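Local coordinates for uncharacterized protein (Candida albicans, PDB 5K04) that forms the non-catalytic MDM20 subunit of the NatB N-terminal acetyltransferase complex, where it probably serves as a helical scaffold for the catalytic subunit NAT3, at residues Pro388-Leu402 against Leu411-Asn423. Numbering follows the deposited sequence.
Sequences PQNTIKNIVLLKHLL and LKLWLMKLYSQLN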
loop_
_atom_site.group_PDB
_atom_site.type_symbol
_atom_site.label_atom_id
_atom_site.label_comp_id
_atom_site.label_asym_id
_atom_site.label_seq_id
_atom_site.Cartn_x
_atom_site.Cartn_y
_atom_site.Cartn_z
ATOM N N PRO A 388 -1.505 17.741 -26.369
ATOM C CA PRO A 388 -2.647 16.806 -26.491
ATOM C C PRO A 388 -2.635 15.952 -27.754
ATOM O O PRO A 388 -3.120 14.815 -27.723
ATOM C CB PRO A 388 -3.872 17.740 -26.454
ATOM C CG PRO A 388 -3.332 19.127 -26.786
ATOM C CD PRO A 388 -1.942 19.143 -26.242
ATOM N N GLN A 389 -2.108 16.469 -28.867
ATOM C CA GLN A 389 -1.913 15.654 -30.064
ATOM C C GLN A 389 -0.930 14.516 -29.812
ATOM O O GLN A 389 -1.123 13.397 -30.303
ATOM C CB GLN A 389 -1.409 16.533 -31.204
ATOM C CG GLN A 389 -1.146 15.823 -32.507
ATOM C CD GLN A 389 -1.161 16.813 -33.647
ATOM O OE1 GLN A 389 -1.266 18.023 -33.429
ATOM N NE2 GLN A 389 -1.060 16.317 -34.870
ATOM N N ASN A 390 0.154 14.792 -29.080
ATOM C CA ASN A 390 1.113 13.734 -28.797
ATOM C C ASN A 390 0.511 12.702 -27.856
ATOM O O ASN A 390 0.735 11.496 -28.012
ATOM C CB ASN A 390 2.384 14.337 -28.209
ATOM C CG ASN A 390 3.330 13.285 -27.657
ATOM O OD1 ASN A 390 3.193 12.848 -26.522
ATOM N ND2 ASN A 390 4.312 12.898 -28.458
ATOM N N THR A 391 -0.276 13.166 -26.886
ATOM C CA THR A 391 -0.923 12.273 -25.929
ATOM C C THR A 391 -1.918 11.348 -26.623
ATOM O O THR A 391 -1.961 10.142 -26.354
ATOM C CB THR A 391 -1.601 13.125 -24.857
ATOM O OG1 THR A 391 -0.586 13.772 -24.084
ATOM C CG2 THR A 391 -2.504 12.286 -23.953
ATOM N N ILE A 392 -2.707 11.901 -27.544
ATOM C CA ILE A 392 -3.684 11.111 -28.275
ATOM C C ILE A 392 -2.989 10.132 -29.210
ATOM O O ILE A 392 -3.382 8.960 -29.310
ATOM C CB ILE A 392 -4.642 12.047 -29.033
ATOM C CG1 ILE A 392 -5.562 12.780 -28.050
ATOM C CG2 ILE A 392 -5.442 11.279 -30.075
ATOM C CD1 ILE A 392 -6.447 13.838 -28.714
ATOM N N LYS A 393 -1.948 10.590 -29.910
ATOM C CA LYS A 393 -1.191 9.692 -30.776
ATOM C C LYS A 393 -0.687 8.488 -29.989
ATOM O O LYS A 393 -0.854 7.333 -30.408
ATOM C CB LYS A 393 -0.025 10.442 -31.434
ATOM C CG LYS A 393 0.952 9.520 -32.186
ATOM C CD LYS A 393 2.197 10.243 -32.708
ATOM C CE LYS A 393 3.211 10.473 -31.615
ATOM N NZ LYS A 393 4.443 11.095 -32.115
ATOM N N ASN A 394 -0.107 8.739 -28.817
ATOM C CA ASN A 394 0.463 7.649 -28.044
ATOM C C ASN A 394 -0.599 6.809 -27.341
ATOM O O ASN A 394 -0.362 5.624 -27.093
ATOM C CB ASN A 394 1.504 8.213 -27.078
ATOM C CG ASN A 394 2.830 8.519 -27.791
ATOM O OD1 ASN A 394 3.434 7.643 -28.390
ATOM N ND2 ASN A 394 3.245 9.775 -27.763
ATOM N N ILE A 395 -1.776 7.380 -27.050
ATOM C CA ILE A 395 -2.925 6.556 -26.662
ATOM C C ILE A 395 -3.237 5.523 -27.751
ATOM O O ILE A 395 -3.500 4.346 -27.464
ATOM C CB ILE A 395 -4.152 7.443 -26.376
ATOM C CG1 ILE A 395 -4.039 8.103 -24.999
ATOM C CG2 ILE A 395 -5.432 6.624 -26.484
ATOM C CD1 ILE A 395 -5.134 9.122 -24.707
ATOM N N VAL A 396 -3.231 5.958 -29.016
ATOM C CA VAL A 396 -3.493 5.050 -30.131
ATOM C C VAL A 396 -2.438 3.950 -30.195
ATOM O O VAL A 396 -2.743 2.786 -30.484
ATOM C CB VAL A 396 -3.555 5.849 -31.443
ATOM C CG1 VAL A 396 -3.735 4.933 -32.622
ATOM C CG2 VAL A 396 -4.681 6.862 -31.368
ATOM N N LEU A 397 -1.181 4.297 -29.914
ATOM C CA LEU A 397 -0.118 3.302 -29.992
ATOM C C LEU A 397 -0.208 2.306 -28.838
ATOM O O LEU A 397 -0.074 1.095 -29.048
ATOM C CB LEU A 397 1.248 3.996 -30.029
ATOM C CG LEU A 397 1.525 4.896 -31.247
ATOM C CD1 LEU A 397 2.788 5.766 -31.087
ATOM C CD2 LEU A 397 1.631 4.065 -32.520
ATOM N N LEU A 398 -0.466 2.793 -27.620
ATOM C CA LEU A 398 -0.610 1.901 -26.466
ATOM C C LEU A 398 -1.743 0.903 -26.679
ATOM O O LEU A 398 -1.549 -0.307 -26.535
ATOM C CB LEU A 398 -0.836 2.722 -25.191
ATOM C CG LEU A 398 0.391 3.501 -24.699
ATOM C CD1 LEU A 398 0.067 4.295 -23.453
ATOM C CD2 LEU A 398 1.605 2.578 -24.432
ATOM N N LYS A 399 -2.931 1.401 -27.061
ATOM C CA LYS A 399 -4.064 0.523 -27.365
ATOM C C LYS A 399 -3.708 -0.491 -28.445
ATOM O O LYS A 399 -4.119 -1.654 -28.373
ATOM C CB LYS A 399 -5.286 1.343 -27.800
ATOM C CG LYS A 399 -5.821 2.274 -26.731
ATOM C CD LYS A 399 -6.886 3.196 -27.283
ATOM C CE LYS A 399 -8.087 2.406 -27.786
ATOM N NZ LYS A 399 -8.987 3.285 -28.578
ATOM N N HIS A 400 -2.953 -0.068 -29.460
ATOM C CA HIS A 400 -2.614 -0.993 -30.536
ATOM C C HIS A 400 -1.722 -2.114 -30.033
ATOM O O HIS A 400 -1.960 -3.287 -30.332
ATOM C CB HIS A 400 -1.935 -0.259 -31.691
ATOM C CG HIS A 400 -1.581 -1.162 -32.825
ATOM N ND1 HIS A 400 -0.324 -1.708 -32.980
ATOM C CD2 HIS A 400 -2.333 -1.662 -33.830
ATOM C CE1 HIS A 400 -0.312 -2.490 -34.044
ATOM N NE2 HIS A 400 -1.519 -2.478 -34.577
ATOM N N LEU A 401 -0.694 -1.763 -29.258
ATOM C CA LEU A 401 0.161 -2.760 -28.621
ATOM C C LEU A 401 -0.633 -3.700 -27.714
ATOM O O LEU A 401 -0.362 -4.907 -27.670
ATOM C CB LEU A 401 1.264 -2.049 -27.832
ATOM C CG LEU A 401 2.110 -1.067 -28.647
ATOM C CD1 LEU A 401 3.124 -0.353 -27.778
ATOM C CD2 LEU A 401 2.790 -1.758 -29.825
ATOM N N LEU A 402 -1.620 -3.168 -26.986
ATOM C CA LEU A 402 -2.386 -3.978 -26.039
ATOM C C LEU A 402 -3.335 -4.954 -26.727
ATOM O O LEU A 402 -3.795 -5.894 -26.072
ATOM C CB LEU A 402 -3.168 -3.077 -25.065
ATOM C CG LEU A 402 -2.340 -2.451 -23.927
ATOM C CD1 LEU A 402 -3.025 -1.285 -23.217
ATOM C CD2 LEU A 402 -1.977 -3.537 -22.911
ATOM N N LEU A 411 1.912 -1.143 -19.942
ATOM C CA LEU A 411 1.227 -0.410 -21.000
ATOM C C LEU A 411 -0.129 0.074 -20.518
ATOM O O LEU A 411 -0.558 1.182 -20.868
ATOM C CB LEU A 411 1.067 -1.279 -22.255
ATOM C CG LEU A 411 2.301 -1.882 -22.942
ATOM C CD1 LEU A 411 1.893 -2.779 -24.147
ATOM C CD2 LEU A 411 3.280 -0.806 -23.387
ATOM N N LYS A 412 -0.824 -0.755 -19.725
ATOM C CA LYS A 412 -2.129 -0.380 -19.187
ATOM C C LYS A 412 -2.021 0.806 -18.236
ATOM O O LYS A 412 -2.817 1.753 -18.313
ATOM C CB LYS A 412 -2.757 -1.572 -18.477
ATOM C CG LYS A 412 -3.291 -2.631 -19.427
ATOM C CD LYS A 412 -4.005 -3.725 -18.685
ATOM C CE LYS A 412 -4.618 -4.748 -19.646
ATOM N NZ LYS A 412 -5.463 -5.694 -18.839
ATOM N N LEU A 413 -1.028 0.782 -17.342
ATOM C CA LEU A 413 -0.878 1.888 -16.398
ATOM C C LEU A 413 -0.614 3.184 -17.141
ATOM O O LEU A 413 -1.190 4.227 -16.813
ATOM C CB LEU A 413 0.255 1.601 -15.412
ATOM C CG LEU A 413 0.062 0.396 -14.491
ATOM C CD1 LEU A 413 1.279 0.196 -13.620
ATOM C CD2 LEU A 413 -1.151 0.582 -13.653
ATOM N N TRP A 414 0.245 3.131 -18.164
ATOM C CA TRP A 414 0.571 4.330 -18.923
ATOM C C TRP A 414 -0.648 4.840 -19.683
ATOM O O TRP A 414 -0.897 6.050 -19.728
ATOM C CB TRP A 414 1.739 4.041 -19.873
ATOM C CG TRP A 414 3.057 4.244 -19.220
ATOM C CD1 TRP A 414 3.870 3.276 -18.687
ATOM C CD2 TRP A 414 3.708 5.498 -18.972
ATOM N NE1 TRP A 414 4.992 3.847 -18.144
ATOM C CE2 TRP A 414 4.917 5.211 -18.298
ATOM C CE3 TRP A 414 3.384 6.833 -19.245
ATOM C CZ2 TRP A 414 5.816 6.217 -17.895
ATOM C CZ3 TRP A 414 4.284 7.838 -18.861
ATOM C CH2 TRP A 414 5.487 7.518 -18.187
ATOM N N LEU A 415 -1.431 3.922 -20.264
ATOM C CA LEU A 415 -2.662 4.311 -20.944
ATOM C C LEU A 415 -3.577 5.103 -20.010
ATOM O O LEU A 415 -4.169 6.115 -20.411
ATOM C CB LEU A 415 -3.374 3.065 -21.477
ATOM C CG LEU A 415 -4.648 3.330 -22.276
ATOM C CD1 LEU A 415 -4.339 4.315 -23.422
ATOM C CD2 LEU A 415 -5.234 2.029 -22.810
ATOM N N MET A 416 -3.688 4.666 -18.749
ATOM C CA MET A 416 -4.478 5.423 -17.779
ATOM C C MET A 416 -3.857 6.791 -17.502
ATOM O O MET A 416 -4.577 7.795 -17.419
ATOM C CB MET A 416 -4.653 4.613 -16.491
ATOM C CG MET A 416 -5.748 3.553 -16.599
ATOM S SD MET A 416 -6.314 2.806 -15.088
ATOM C CE MET A 416 -4.835 2.005 -14.674
ATOM N N LYS A 417 -2.521 6.860 -17.405
ATOM C CA LYS A 417 -1.856 8.149 -17.180
ATOM C C LYS A 417 -2.145 9.124 -18.316
ATOM O O LYS A 417 -2.436 10.299 -18.072
ATOM C CB LYS A 417 -0.342 7.954 -17.016
ATOM C CG LYS A 417 0.032 7.128 -15.799
ATOM C CD LYS A 417 1.549 6.938 -15.622
ATOM C CE LYS A 417 2.307 8.256 -15.579
ATOM N NZ LYS A 417 3.746 8.034 -15.216
ATOM N N LEU A 418 -2.060 8.652 -19.570
ATOM C CA LEU A 418 -2.348 9.515 -20.716
ATOM C C LEU A 418 -3.793 10.003 -20.685
ATOM O O LEU A 418 -4.051 11.202 -20.828
ATOM C CB LEU A 418 -2.073 8.786 -22.035
ATOM C CG LEU A 418 -0.657 8.310 -22.407
ATOM C CD1 LEU A 418 -0.513 8.102 -23.921
ATOM C CD2 LEU A 418 0.389 9.240 -21.931
ATOM N N TYR A 419 -4.749 9.076 -20.488
ATOM C CA TYR A 419 -6.155 9.452 -20.370
ATOM C C TYR A 419 -6.371 10.448 -19.249
ATOM O O TYR A 419 -7.306 11.261 -19.310
ATOM C CB TYR A 419 -7.030 8.230 -20.108
ATOM C CG TYR A 419 -7.408 7.392 -21.320
ATOM C CD1 TYR A 419 -7.740 7.978 -22.540
ATOM C CD2 TYR A 419 -7.470 6.011 -21.226
ATOM C CE1 TYR A 419 -8.102 7.190 -23.644
ATOM C CE2 TYR A 419 -7.804 5.230 -22.304
ATOM C CZ TYR A 419 -8.121 5.813 -23.516
ATOM O OH TYR A 419 -8.464 5.001 -24.571
ATOM N N SER A 420 -5.532 10.382 -18.207
ATOM C CA SER A 420 -5.660 11.287 -17.072
ATOM C C SER A 420 -5.268 12.709 -17.432
ATOM O O SER A 420 -5.505 13.612 -16.626
ATOM C CB SER A 420 -4.801 10.803 -15.903
ATOM O OG SER A 420 -3.464 11.275 -16.021
ATOM N N GLN A 421 -4.654 12.910 -18.605
ATOM C CA GLN A 421 -4.283 14.224 -19.125
ATOM C C GLN A 421 -5.427 14.913 -19.860
ATOM O O GLN A 421 -5.320 16.104 -20.178
ATOM C CB GLN A 421 -3.102 14.109 -20.096
ATOM C CG GLN A 421 -1.891 13.392 -19.545
ATOM C CD GLN A 421 -1.408 14.020 -18.251
ATOM O OE1 GLN A 421 -1.064 15.196 -18.209
ATOM N NE2 GLN A 421 -1.417 13.239 -17.177
ATOM N N LEU A 422 -6.484 14.184 -20.176
ATOM C CA LEU A 422 -7.576 14.652 -21.009
ATOM C C LEU A 422 -8.865 14.653 -20.194
ATOM O O LEU A 422 -8.889 14.237 -19.028
ATOM C CB LEU A 422 -7.728 13.768 -22.248
ATOM C CG LEU A 422 -6.486 13.624 -23.123
ATOM C CD1 LEU A 422 -6.731 12.573 -24.227
ATOM C CD2 LEU A 422 -6.052 14.976 -23.716
ATOM N N ASN A 423 -9.935 15.145 -20.827
ATOM C CA ASN A 423 -11.274 15.107 -20.264
ATOM C C ASN A 423 -12.009 13.815 -20.610
ATOM O O ASN A 423 -13.240 13.752 -20.493
ATOM C CB ASN A 423 -12.064 16.334 -20.726
ATOM C CG ASN A 423 -11.445 17.623 -20.239
ATOM O OD1 ASN A 423 -11.264 17.835 -19.031
ATOM N ND2 ASN A 423 -11.099 18.486 -21.174
#
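Leu398, Leu415 and Leu418 interlock as knobs into holes between segments 388-402 and 411-423. Leu398 drops among Leu411, Trp414, Leu415 and Leu418, and its CD1 presses against the backbone, 3.5 Å from Leu415 N. Leu418 answers from the other helix: its CD1 reaches 3.5 Å from Thr391 O and also lies against Asn394 CB, while its CB slides past Ile395 CG1 at 3.6 Å. In Leu415, CG stands anti to the backbone N (chi1 -177°), which spreads the two methyls along the opposing helix, CD1 to Ile395 CG2 and CD2 touching both Lys399 CG and Leu402 CD1.

The segments run antiparallel at 154°, with axes 9.7 Å apart, as in a helical hairpin; this fits the TPR-like helical-repeat character of the family. Helix 372-383 lies beside the pair, touching Leu398 and Trp414, and helix 429-434 meets Leu415 and Tyr419.

Further apolar contacts continue toward both ends. At one, Leu402 slides past Leu411 in the opposite direction, CD2 3.8 Å from Leu411 CB, and touches CG of Lys412, with Leu401 CB against Leu411 CD1. At the other, in the type I turn from Tyr419 to Leu422, Leu422 CD1 lies 4.0 Å from Ile392 CG1. The same methyl fits against Ile395 CD1.

The buried Tyr419 meets Ile395 and Lys399. Ile395 CD1 approaches the ring obliquely, 3.6 Å from Tyr419 CD1, and Lys399 crosses the phenol end at about a right angle, its CD 3.6 Å from Tyr419 OH. A bend beyond CD directs the end of the Lys399 chain, whose NZ hydrogen-bonds to Thr731 OG1.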